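Local coordinates for protein fanconi-associated nuclease 1 homolog (Pseudomonas aeruginosa, PDB 5Y7Q) that is a bacterial relative of the Fanconi-associated nuclease FAN1, a mostly helical multidomain protein of the VRR-NUC nuclease family, at residues His404-Leu410 with Leu490-Leu495. Numbering follows the deposited sequence.
Sequences HYVENGL and LLGEEL
Leu495 lays its methyl CD1 over one face of the His404 imidazole, a CH-pi contact in which CD1 stands 3.9 Å from the ring centroid and 18° off the ring normal. The side chains run past one another in opposite senses, and the methyl sits nearest CG and CD2 of the ring. A chi1 of -59° sets CG of His404 anti to the carbonyl carbon, and chi2 of -85° turns the ring's face to the methyl. The other branch of Leu495 serves a second partner: CD2 meets CG1 of Val406 at 3.8 Å. That same CG1 also lies 4.0 Å from CD1 of Leu490, whose side chain crosses the valine at about a right angle. Leu490 packs both methyls on backbone, CD1 against the carbonyl O of Tyr405 and CD2 3.6 Å from CA of Gly409, the last residue of a type I' beta turn that begins at Val406. Beyond the turn, CD1 of Leu410 meets CD1 of Leu491 at 3.9 Å, again nearly at right angles. Strand 402-405, an outermost strand of the mixed sheet, and the start of helix 409-418 thus meet segment 490-495 through apolar packing; a polar link to helix 493-502 comes at Gln498, whose OE1 is hydrogen-bonded to NE2 of His404. Held at NE2 and covered on one face by a methyl, the imidazole is probably restricted in its rotation.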
ATOM      1  N   HIS A 404      16.405  -2.833  22.592  1.00 56.81           N
ATOM      2  CA  HIS A 404      15.257  -2.263  21.906  1.00 54.31           C
ATOM      3  C   HIS A 404      14.777  -3.185  20.797  1.00 56.98           C
ATOM      4  O   HIS A 404      15.581  -3.780  20.067  1.00 63.20           O
ATOM      5  CB  HIS A 404      15.612  -0.903  21.350  1.00 49.35           C
ATOM      6  CG  HIS A 404      16.051   0.059  22.404  1.00 55.25           C
ATOM      7  ND1 HIS A 404      15.163   0.819  23.139  1.00 62.33           N
ATOM      8  CD2 HIS A 404      17.282   0.370  22.868  1.00 50.86           C
ATOM      9  CE1 HIS A 404      15.831   1.565  24.000  1.00 59.02           C
ATOM     10  NE2 HIS A 404      17.117   1.314  23.852  1.00 55.60           N
ATOM     11  N   TYR A 405      13.458  -3.302  20.693  1.00 62.85           N
ATOM     12  CA  TYR A 405      12.803  -4.049  19.631  1.00 55.46           C
ATOM     13  C   TYR A 405      12.464  -3.036  18.542  1.00 59.68           C
ATOM     14  O   TYR A 405      11.529  -2.242  18.691  1.00 69.87           O
ATOM     15  CB  TYR A 405      11.565  -4.742  20.195  1.00 50.67           C
ATOM     16  CG  TYR A 405      10.886  -5.730  19.281  1.00 57.13           C
ATOM     17  CD1 TYR A 405       9.755  -6.416  19.692  1.00 58.51           C
ATOM     18  CD2 TYR A 405      11.384  -5.991  18.017  1.00 68.45           C
ATOM     19  CE1 TYR A 405       9.129  -7.320  18.859  1.00 70.79           C
ATOM     20  CE2 TYR A 405      10.767  -6.890  17.178  1.00 76.26           C
ATOM     21  CZ  TYR A 405       9.637  -7.553  17.597  1.00 79.84           C
ATOM     22  OH  TYR A 405       9.032  -8.453  16.740  1.00 83.21           O
ATOM     23  N   VAL A 406      13.197  -3.094  17.434  1.00 51.38           N
ATOM     24  CA  VAL A 406      13.206  -2.025  16.439  1.00 46.31           C
ATOM     25  C   VAL A 406      12.948  -2.546  15.029  1.00 59.07           C
ATOM     26  O   VAL A 406      12.163  -1.949  14.297  1.00 65.81           O
ATOM     27  CB  VAL A 406      14.520  -1.241  16.506  1.00 50.85           C
ATOM     28  CG1 VAL A 406      14.487  -0.371  17.713  1.00 54.39           C
ATOM     29  CG2 VAL A 406      15.691  -2.200  16.545  1.00 38.78           C
ATOM     30  N   GLU A 407      13.736  -3.519  14.573  1.00 65.79           N
ATOM     31  CA  GLU A 407      13.502  -4.280  13.338  1.00 72.37           C
ATOM     32  C   GLU A 407      13.346  -3.368  12.120  1.00 71.21           C
ATOM     33  O   GLU A 407      12.272  -3.187  11.560  1.00 88.18           O
ATOM     34  CB  GLU A 407      12.315  -5.249  13.465  1.00 78.40           C
ATOM     35  CG  GLU A 407      10.924  -4.686  13.686  1.00 87.11           C
ATOM     36  CD  GLU A 407       9.844  -5.759  13.610  1.00104.23           C
ATOM     37  OE1 GLU A 407      10.113  -6.834  13.021  1.00100.06           O
ATOM     38  OE2 GLU A 407       8.735  -5.527  14.150  1.00117.61           O
ATOM     39  N   ASN A 408      14.477  -2.815  11.712  1.00 66.98           N
ATOM     40  CA  ASN A 408      14.649  -1.940  10.550  1.00 73.05           C
ATOM     41  C   ASN A 408      13.969  -0.579  10.714  1.00 62.43           C
ATOM     42  O   ASN A 408      14.185   0.294   9.881  1.00 61.15           O
ATOM     43  CB  ASN A 408      14.258  -2.600   9.205  1.00 71.78           C
ATOM     44  CG  ASN A 408      12.769  -2.643   8.945  1.00 86.27           C
ATOM     45  OD1 ASN A 408      12.104  -1.612   8.897  1.00 87.13           O
ATOM     46  ND2 ASN A 408      12.241  -3.853   8.715  1.00 93.72           N
ATOM     47  N   GLY A 409      13.251  -0.332  11.808  1.00 53.13           N
ATOM     48  CA  GLY A 409      12.731   1.001  12.038  1.00 51.20           C
ATOM     49  C   GLY A 409      13.753   2.014  12.518  1.00 50.50           C
ATOM     50  O   GLY A 409      13.630   3.212  12.225  1.00 49.50           O
ATOM     51  N   LEU A 410      14.760   1.579  13.272  1.00 56.71           N
ATOM     52  CA  LEU A 410      15.753   2.539  13.746  1.00 55.29           C
ATOM     53  C   LEU A 410      16.681   2.978  12.618  1.00 60.96           C
ATOM     54  O   LEU A 410      16.892   4.179  12.406  1.00 58.81           O
ATOM     55  CB  LEU A 410      16.551   1.959  14.903  1.00 47.25           C
ATOM     56  CG  LEU A 410      17.807   2.796  15.132  1.00 50.08           C
ATOM     57  CD1 LEU A 410      17.444   4.145  15.746  1.00 47.29           C
ATOM     58  CD2 LEU A 410      18.820   2.032  15.971  1.00 45.47           C
ATOM     59  N   LEU A 490       8.124   4.710  17.285  1.00 65.16           N
ATOM     60  CA  LEU A 490       9.171   3.791  17.690  1.00 57.10           C
ATOM     61  C   LEU A 490      10.420   4.497  18.189  1.00 67.11           C
ATOM     62  O   LEU A 490      11.174   3.904  18.978  1.00 66.72           O
ATOM     63  CB  LEU A 490       9.537   2.900  16.507  1.00 56.67           C
ATOM     64  CG  LEU A 490      10.876   2.176  16.601  1.00 64.26           C
ATOM     65  CD1 LEU A 490      10.742   0.994  17.541  1.00 74.19           C
ATOM     66  CD2 LEU A 490      11.365   1.744  15.243  1.00 65.96           C
ATOM     67  N   LEU A 491      10.668   5.739  17.749  1.00 66.35           N
ATOM     68  CA  LEU A 491      11.955   6.383  17.985  1.00 53.77           C
ATOM     69  C   LEU A 491      11.783   7.464  19.044  1.00 56.45           C
ATOM     70  O   LEU A 491      11.722   8.657  18.732  1.00 62.59           O
ATOM     71  CB  LEU A 491      12.473   6.958  16.652  1.00 49.19           C
ATOM     72  CG  LEU A 491      13.817   7.687  16.566  1.00 57.59           C
ATOM     73  CD1 LEU A 491      14.899   6.791  17.094  1.00 55.72           C
ATOM     74  CD2 LEU A 491      14.101   8.038  15.134  1.00 57.42           C
ATOM     75  N   GLY A 492      11.947   7.062  20.298  1.00 52.96           N
ATOM     76  CA  GLY A 492      11.867   7.992  21.401  1.00 49.40           C
ATOM     77  C   GLY A 492      13.193   8.637  21.627  1.00 60.57           C
ATOM     78  O   GLY A 492      14.198   8.183  21.095  1.00 49.55           O
ATOM     79  N   GLU A 493      13.200   9.721  22.403  1.00 67.39           N
ATOM     80  CA  GLU A 493      14.432  10.496  22.484  1.00 78.54           C
ATOM     81  C   GLU A 493      15.589   9.632  22.980  1.00 92.09           C
ATOM     82  O   GLU A 493      16.709   9.735  22.463  1.00 91.39           O
ATOM     83  CB  GLU A 493      14.236  11.722  23.360  1.00 86.94           C
ATOM     84  CG  GLU A 493      14.604  13.006  22.656  1.00100.01           C
ATOM     85  CD  GLU A 493      14.579  14.176  23.605  1.00122.31           C
ATOM     86  OE1 GLU A 493      13.715  14.163  24.510  1.00122.84           O
ATOM     87  OE2 GLU A 493      15.432  15.085  23.470  1.00132.03           O
ATOM     88  N   GLU A 494      15.321   8.714  23.922  1.00 88.64           N
ATOM     89  CA  GLU A 494      16.400   7.912  24.499  1.00 81.21           C
ATOM     90  C   GLU A 494      16.979   6.941  23.475  1.00 69.89           C
ATOM     91  O   GLU A 494      18.202   6.838  23.321  1.00 83.10           O
ATOM     92  CB  GLU A 494      15.913   7.168  25.745  1.00 89.08           C
ATOM     93  CG  GLU A 494      15.060   8.015  26.702  1.00107.31           C
ATOM     94  CD  GLU A 494      15.847   9.076  27.484  1.00128.13           C
ATOM     95  OE1 GLU A 494      17.092   9.146  27.350  1.00136.23           O
ATOM     96  OE2 GLU A 494      15.210   9.840  28.249  1.00131.29           O
ATOM     97  N   LEU A 495      16.130   6.229  22.745  1.00 54.09           N
ATOM     98  CA  LEU A 495      16.671   5.345  21.717  1.00 51.94           C
ATOM     99  C   LEU A 495      17.407   6.132  20.632  1.00 56.52           C
ATOM    100  O   LEU A 495      18.381   5.634  20.054  1.00 65.83           O
ATOM    101  CB  LEU A 495      15.557   4.479  21.112  1.00 47.75           C
ATOM    102  CG  LEU A 495      15.949   3.796  19.801  1.00 49.29           C
ATOM    103  CD1 LEU A 495      17.081   2.787  19.985  1.00 45.87           C
ATOM    104  CD2 LEU A 495      14.769   3.167  19.124  1.00 44.28           C
TER